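Local coordinates for pyruvate kinase 1 (Trypanosoma brucei brucei, PDB 4KCT), which catalyses the last step of glycolysis, phosphoryl transfer between phosphoenolpyruvate and ADP to give pyruvate and ATP, and also has oxaloacetate decarboxylase activity, at residues 18-30 and 41-53. Sequence-based numbering, arbitrary orientation.
Sequences KHRANRIVCTIGP and LMKSGMSVARMNF. With K (potassium ion), chain D.
Arg50 and Thr27 lie side by side on one face of a parallel strand pair. The Arg50 chain is extended from CG to NE, with CG anti to the backbone N (chi1 174°), and this lays the side chain alongside Thr27, where NH1 meets the hydroxyl. NH1 donates to Thr27 OG1 at 2.8 Å, with the oxygen at the guanidinium edge and near its plane. OG1 is also hydrogen-bonded to Leu330 O of strand 327-330, which flanks 23-27 on its other side. Arg50 NE forms a salt bridge with Asp84, so two residues fix the rotation of the group. Val25 and Val48 continue this face, CG2 of the first 4.1 Å from CB of the second.

Cys26 and Ala49 point to the other face, toward the connecting helix, and the end of the Ile28 side chain swings in beside them. Cys26 SG packs on Met46 CB at 3.7 Å. The Ile28 and Leu41 side chains slide past each other in opposite directions, their CD1 atoms 3.9 Å apart.

The backbones set this register. Arg50 N donates almost straight to Cys26 O (2.8 Å), while Cys26 N and Ile28 N donate to Val48 O and Arg50 O. At the start of the pair, a water joins Arg20 NH1, Ile24 N, Gly45 O and Ser47 OG. Gly45 closes the helix in a Schellman motif; Arg20 NH2 sits 3.5 Å from its CA.

At the far end, Asn52 OD1 binds the potassium ion at 2.7 Å; Ser54, Asp84 and Thr85 complete its protein ligands. The Arg50 side chain comes within about 4 Å of bound pyruvate. This is the first beta-alpha-beta unit of the TIM barrel, its C-terminal strand ends bordering the active site.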
loop_
_atom_site.group_PDB
_atom_site.type_symbol
_atom_site.label_atom_id
_atom_site.label_comp_id
_atom_site.label_asym_id
_atom_site.label_seq_id
_atom_site.Cartn_x
_atom_site.Cartn_y
_atom_site.Cartn_z
ATOM N N LYS A 18 -15.587 -20.497 15.933
ATOM C CA LYS A 18 -16.679 -21.136 16.675
ATOM C C LYS A 18 -18.051 -20.617 16.239
ATOM O O LYS A 18 -19.044 -21.305 16.382
ATOM C CB LYS A 18 -16.510 -20.915 18.175
ATOM C CG LYS A 18 -15.323 -21.647 18.777
ATOM C CD LYS A 18 -15.213 -21.384 20.272
ATOM C CE LYS A 18 -14.687 -19.989 20.551
ATOM N NZ LYS A 18 -14.405 -19.797 21.999
ATOM N N HIS A 19 -18.117 -19.375 15.758
ATOM C CA HIS A 19 -19.416 -18.764 15.465
ATOM C C HIS A 19 -19.526 -18.397 14.010
ATOM O O HIS A 19 -18.799 -17.544 13.520
ATOM C CB HIS A 19 -19.637 -17.537 16.348
ATOM C CG HIS A 19 -19.354 -17.797 17.808
ATOM N ND1 HIS A 19 -20.032 -18.740 18.523
ATOM C CD2 HIS A 19 -18.351 -17.300 18.659
ATOM C CE1 HIS A 19 -19.491 -18.829 19.770
ATOM N NE2 HIS A 19 -18.454 -17.969 19.843
ATOM N N ARG A 20 -20.418 -19.069 13.309
ATOM C CA ARG A 20 -20.508 -18.914 11.860
ATOM C C ARG A 20 -21.083 -17.525 11.578
ATOM O O ARG A 20 -22.138 -17.174 12.099
ATOM C CB ARG A 20 -21.452 -19.994 11.287
ATOM C CG ARG A 20 -21.833 -19.786 9.824
ATOM C CD ARG A 20 -22.402 -21.084 9.238
ATOM N NE ARG A 20 -23.487 -21.640 10.060
ATOM C CZ ARG A 20 -24.736 -21.155 10.046
ATOM N NH1 ARG A 20 -25.048 -20.160 9.207
ATOM N NH2 ARG A 20 -25.699 -21.768 10.709
ATOM N N ALA A 21 -20.426 -16.772 10.704
ATOM C CA ALA A 21 -20.865 -15.420 10.372
ATOM C C ALA A 21 -21.872 -15.400 9.228
ATOM O O ALA A 21 -22.782 -14.559 9.203
ATOM C CB ALA A 21 -19.662 -14.559 10.024
ATOM N N ASN A 22 -21.659 -16.247 8.216
ATOM C CA ASN A 22 -22.537 -16.208 7.033
ATOM C C ASN A 22 -23.869 -16.911 7.262
ATOM O O ASN A 22 -24.031 -17.685 8.222
ATOM C CB ASN A 22 -21.824 -16.805 5.789
ATOM C CG ASN A 22 -20.581 -16.046 5.427
ATOM O OD1 ASN A 22 -19.474 -16.390 5.886
ATOM N ND2 ASN A 22 -20.757 -14.914 4.732
ATOM N N ARG A 23 -24.847 -16.597 6.413
ATOM C CA ARG A 23 -26.231 -17.007 6.667
ATOM C C ARG A 23 -26.741 -17.856 5.503
ATOM O O ARG A 23 -26.345 -17.645 4.362
ATOM C CB ARG A 23 -27.135 -15.773 6.871
ATOM C CG ARG A 23 -26.728 -14.928 8.100
ATOM C CD ARG A 23 -26.986 -15.705 9.385
ATOM N NE ARG A 23 -26.476 -14.988 10.568
ATOM C CZ ARG A 23 -25.425 -15.386 11.300
ATOM N NH1 ARG A 23 -24.679 -16.425 10.908
ATOM N NH2 ARG A 23 -25.052 -14.676 12.359
ATOM N N ILE A 24 -27.652 -18.789 5.812
ATOM C CA ILE A 24 -28.121 -19.786 4.845
ATOM C C ILE A 24 -29.643 -19.630 4.601
ATOM O O ILE A 24 -30.440 -19.605 5.547
ATOM C CB ILE A 24 -27.802 -21.219 5.335
ATOM C CG1 ILE A 24 -26.281 -21.380 5.478
ATOM C CG2 ILE A 24 -28.394 -22.273 4.382
ATOM C CD1 ILE A 24 -25.869 -22.643 6.243
ATOM N N VAL A 25 -30.004 -19.453 3.334
ATOM C CA VAL A 25 -31.390 -19.365 2.907
ATOM C C VAL A 25 -31.773 -20.728 2.293
ATOM O O VAL A 25 -31.069 -21.226 1.429
ATOM C CB VAL A 25 -31.519 -18.279 1.807
ATOM C CG1 VAL A 25 -32.928 -18.188 1.280
ATOM C CG2 VAL A 25 -31.048 -16.925 2.334
ATOM N N CYS A 26 -32.823 -21.355 2.808
ATOM C CA CYS A 26 -33.292 -22.661 2.298
ATOM C C CYS A 26 -34.663 -22.522 1.686
ATOM O O CYS A 26 -35.577 -21.984 2.316
ATOM C CB CYS A 26 -33.383 -23.677 3.436
ATOM S SG CYS A 26 -31.797 -23.937 4.252
ATOM N N THR A 27 -34.814 -23.057 0.482
ATOM C CA THR A 27 -36.122 -23.194 -0.152
ATOM C C THR A 27 -36.915 -24.361 0.414
ATOM O O THR A 27 -36.394 -25.477 0.545
ATOM C CB THR A 27 -35.977 -23.375 -1.667
ATOM O OG1 THR A 27 -35.113 -22.359 -2.161
ATOM C CG2 THR A 27 -37.367 -23.262 -2.372
ATOM N N ILE A 28 -38.179 -24.100 0.755
ATOM C CA ILE A 28 -39.031 -25.116 1.342
ATOM C C ILE A 28 -39.841 -25.829 0.236
ATOM O O ILE A 28 -40.231 -25.215 -0.758
ATOM C CB ILE A 28 -39.979 -24.513 2.387
ATOM C CG1 ILE A 28 -39.174 -23.685 3.415
ATOM C CG2 ILE A 28 -40.787 -25.621 3.086
ATOM C CD1 ILE A 28 -37.941 -24.402 3.980
ATOM N N GLY A 29 -39.986 -27.139 0.369
ATOM C CA GLY A 29 -40.747 -27.934 -0.608
ATOM C C GLY A 29 -41.140 -29.238 0.043
ATOM O O GLY A 29 -41.030 -29.370 1.259
ATOM N N PRO A 30 -41.588 -30.221 -0.761
ATOM C CA PRO A 30 -42.089 -31.467 -0.186
ATOM C C PRO A 30 -41.074 -32.163 0.730
ATOM O O PRO A 30 -41.473 -32.824 1.663
ATOM C CB PRO A 30 -42.400 -32.345 -1.416
ATOM C CG PRO A 30 -41.828 -31.627 -2.594
ATOM C CD PRO A 30 -41.701 -30.183 -2.225
ATOM N N LEU A 41 -34.127 -28.528 9.855
ATOM C CA LEU A 41 -33.471 -27.549 8.994
ATOM C C LEU A 41 -32.907 -26.393 9.820
ATOM O O LEU A 41 -31.812 -25.906 9.552
ATOM C CB LEU A 41 -34.445 -27.001 7.962
ATOM C CG LEU A 41 -34.505 -27.579 6.549
ATOM C CD1 LEU A 41 -35.066 -26.545 5.562
ATOM C CD2 LEU A 41 -33.160 -28.111 6.060
ATOM N N MET A 42 -33.705 -25.889 10.755
ATOM C CA MET A 42 -33.274 -24.791 11.617
ATOM C C MET A 42 -32.079 -25.214 12.478
ATOM O O MET A 42 -31.073 -24.502 12.557
ATOM C CB MET A 42 -34.429 -24.342 12.504
ATOM C CG MET A 42 -35.490 -23.587 11.723
ATOM S SD MET A 42 -37.022 -23.401 12.649
ATOM C CE MET A 42 -38.081 -22.764 11.334
ATOM N N LYS A 43 -32.157 -26.394 13.075
ATOM C CA LYS A 43 -31.024 -26.892 13.858
ATOM C C LYS A 43 -29.809 -27.060 12.989
ATOM O O LYS A 43 -28.701 -26.868 13.434
ATOM C CB LYS A 43 -31.364 -28.220 14.528
ATOM C CG LYS A 43 -32.337 -28.069 15.677
ATOM C CD LYS A 43 -32.916 -29.433 16.033
ATOM C CE LYS A 43 -33.574 -29.417 17.386
ATOM N NZ LYS A 43 -33.935 -30.814 17.762
ATOM N N SER A 44 -30.020 -27.398 11.728
ATOM C CA SER A 44 -28.896 -27.617 10.816
ATOM C C SER A 44 -28.233 -26.308 10.368
ATOM O O SER A 44 -27.066 -26.315 9.916
ATOM C CB SER A 44 -29.342 -28.422 9.591
ATOM O OG SER A 44 -29.764 -29.726 9.964
ATOM N N GLY A 45 -28.985 -25.207 10.425
ATOM C CA GLY A 45 -28.429 -23.880 10.112
ATOM C C GLY A 45 -29.226 -22.982 9.175
ATOM O O GLY A 45 -28.752 -21.900 8.782
ATOM N N MET A 46 -30.481 -23.323 8.908
ATOM C CA MET A 46 -31.314 -22.428 8.100
ATOM C C MET A 46 -31.606 -21.153 8.895
ATOM O O MET A 46 -32.050 -21.241 10.033
ATOM C CB MET A 46 -32.644 -23.078 7.756
ATOM C CG MET A 46 -33.576 -22.101 7.048
ATOM S SD MET A 46 -35.202 -22.781 6.550
ATOM C CE MET A 46 -35.973 -23.082 8.139
ATOM N N SER A 47 -31.362 -19.986 8.296
ATOM C CA SER A 47 -31.771 -18.695 8.892
ATOM C C SER A 47 -33.007 -18.093 8.237
ATOM O O SER A 47 -33.680 -17.262 8.844
ATOM C CB SER A 47 -30.625 -17.674 8.818
ATOM O OG SER A 47 -29.600 -18.040 9.729
ATOM N N VAL A 48 -33.211 -18.375 6.946
ATOM C CA VAL A 48 -34.359 -17.783 6.200
ATOM C C VAL A 48 -34.990 -18.880 5.371
ATOM O O VAL A 48 -34.273 -19.674 4.758
ATOM C CB VAL A 48 -33.918 -16.680 5.224
ATOM C CG1 VAL A 48 -35.106 -16.219 4.352
ATOM C CG2 VAL A 48 -33.274 -15.491 5.986
ATOM N N ALA A 49 -36.324 -18.983 5.439
ATOM C CA ALA A 49 -37.073 -19.934 4.641
ATOM C C ALA A 49 -37.619 -19.259 3.378
ATOM O O ALA A 49 -38.296 -18.228 3.450
ATOM C CB ALA A 49 -38.218 -20.535 5.465
ATOM N N ARG A 50 -37.220 -19.775 2.232
ATOM C CA ARG A 50 -37.644 -19.219 0.948
ATOM C C ARG A 50 -38.843 -20.010 0.399
ATOM O O ARG A 50 -38.831 -21.249 0.378
ATOM C CB ARG A 50 -36.507 -19.262 -0.045
ATOM C CG ARG A 50 -36.876 -18.824 -1.476
ATOM C CD ARG A 50 -35.681 -19.043 -2.411
ATOM N NE ARG A 50 -35.961 -18.725 -3.818
ATOM C CZ ARG A 50 -36.052 -19.641 -4.775
ATOM N NH1 ARG A 50 -35.914 -20.950 -4.481
ATOM N NH2 ARG A 50 -36.311 -19.263 -6.017
ATOM N N MET A 51 -39.923 -19.291 0.105
ATOM C CA MET A 51 -41.052 -19.850 -0.614
ATOM C C MET A 51 -40.951 -19.438 -2.078
ATOM O O MET A 51 -40.957 -18.244 -2.402
ATOM C CB MET A 51 -42.368 -19.320 -0.029
ATOM C CG MET A 51 -42.503 -19.495 1.492
ATOM S SD MET A 51 -44.036 -18.791 2.106
ATOM C CE MET A 51 -43.809 -17.031 1.784
ATOM N N ASN A 52 -40.877 -20.427 -2.960
ATOM C CA ASN A 52 -40.779 -20.174 -4.372
ATOM C C ASN A 52 -42.152 -20.142 -4.987
ATOM O O ASN A 52 -42.761 -21.196 -5.216
ATOM C CB ASN A 52 -39.953 -21.261 -5.054
ATOM C CG ASN A 52 -39.722 -20.970 -6.535
ATOM O OD1 ASN A 52 -40.162 -19.932 -7.064
ATOM N ND2 ASN A 52 -39.047 -21.879 -7.209
ATOM N N PHE A 53 -42.675 -18.937 -5.194
ATOM C CA PHE A 53 -44.040 -18.783 -5.708
ATOM C C PHE A 53 -44.123 -18.997 -7.207
ATOM O O PHE A 53 -45.195 -18.854 -7.786
ATOM C CB PHE A 53 -44.622 -17.400 -5.352
ATOM C CG PHE A 53 -45.292 -17.349 -4.016
ATOM C CD1 PHE A 53 -44.620 -17.747 -2.868
ATOM C CD2 PHE A 53 -46.617 -16.918 -3.903
ATOM C CE1 PHE A 53 -45.236 -17.681 -1.632
ATOM C CE2 PHE A 53 -47.234 -16.850 -2.673
ATOM C CZ PHE A 53 -46.561 -17.271 -1.540
HETATM K K K D . -39.404 -17.638 -8.350
HETATM O O HOH W 1 -27.793 -19.496 8.618
HETATM O O HOH W 2 -28.127 -20.552 11.774
HETATM O O HOH W 3 -41.401 -23.021 -1.964
HETATM O O HOH W 4 -38.976 -16.870 -10.809
HETATM O O HOH W 5 -36.867 -18.849 -9.055
#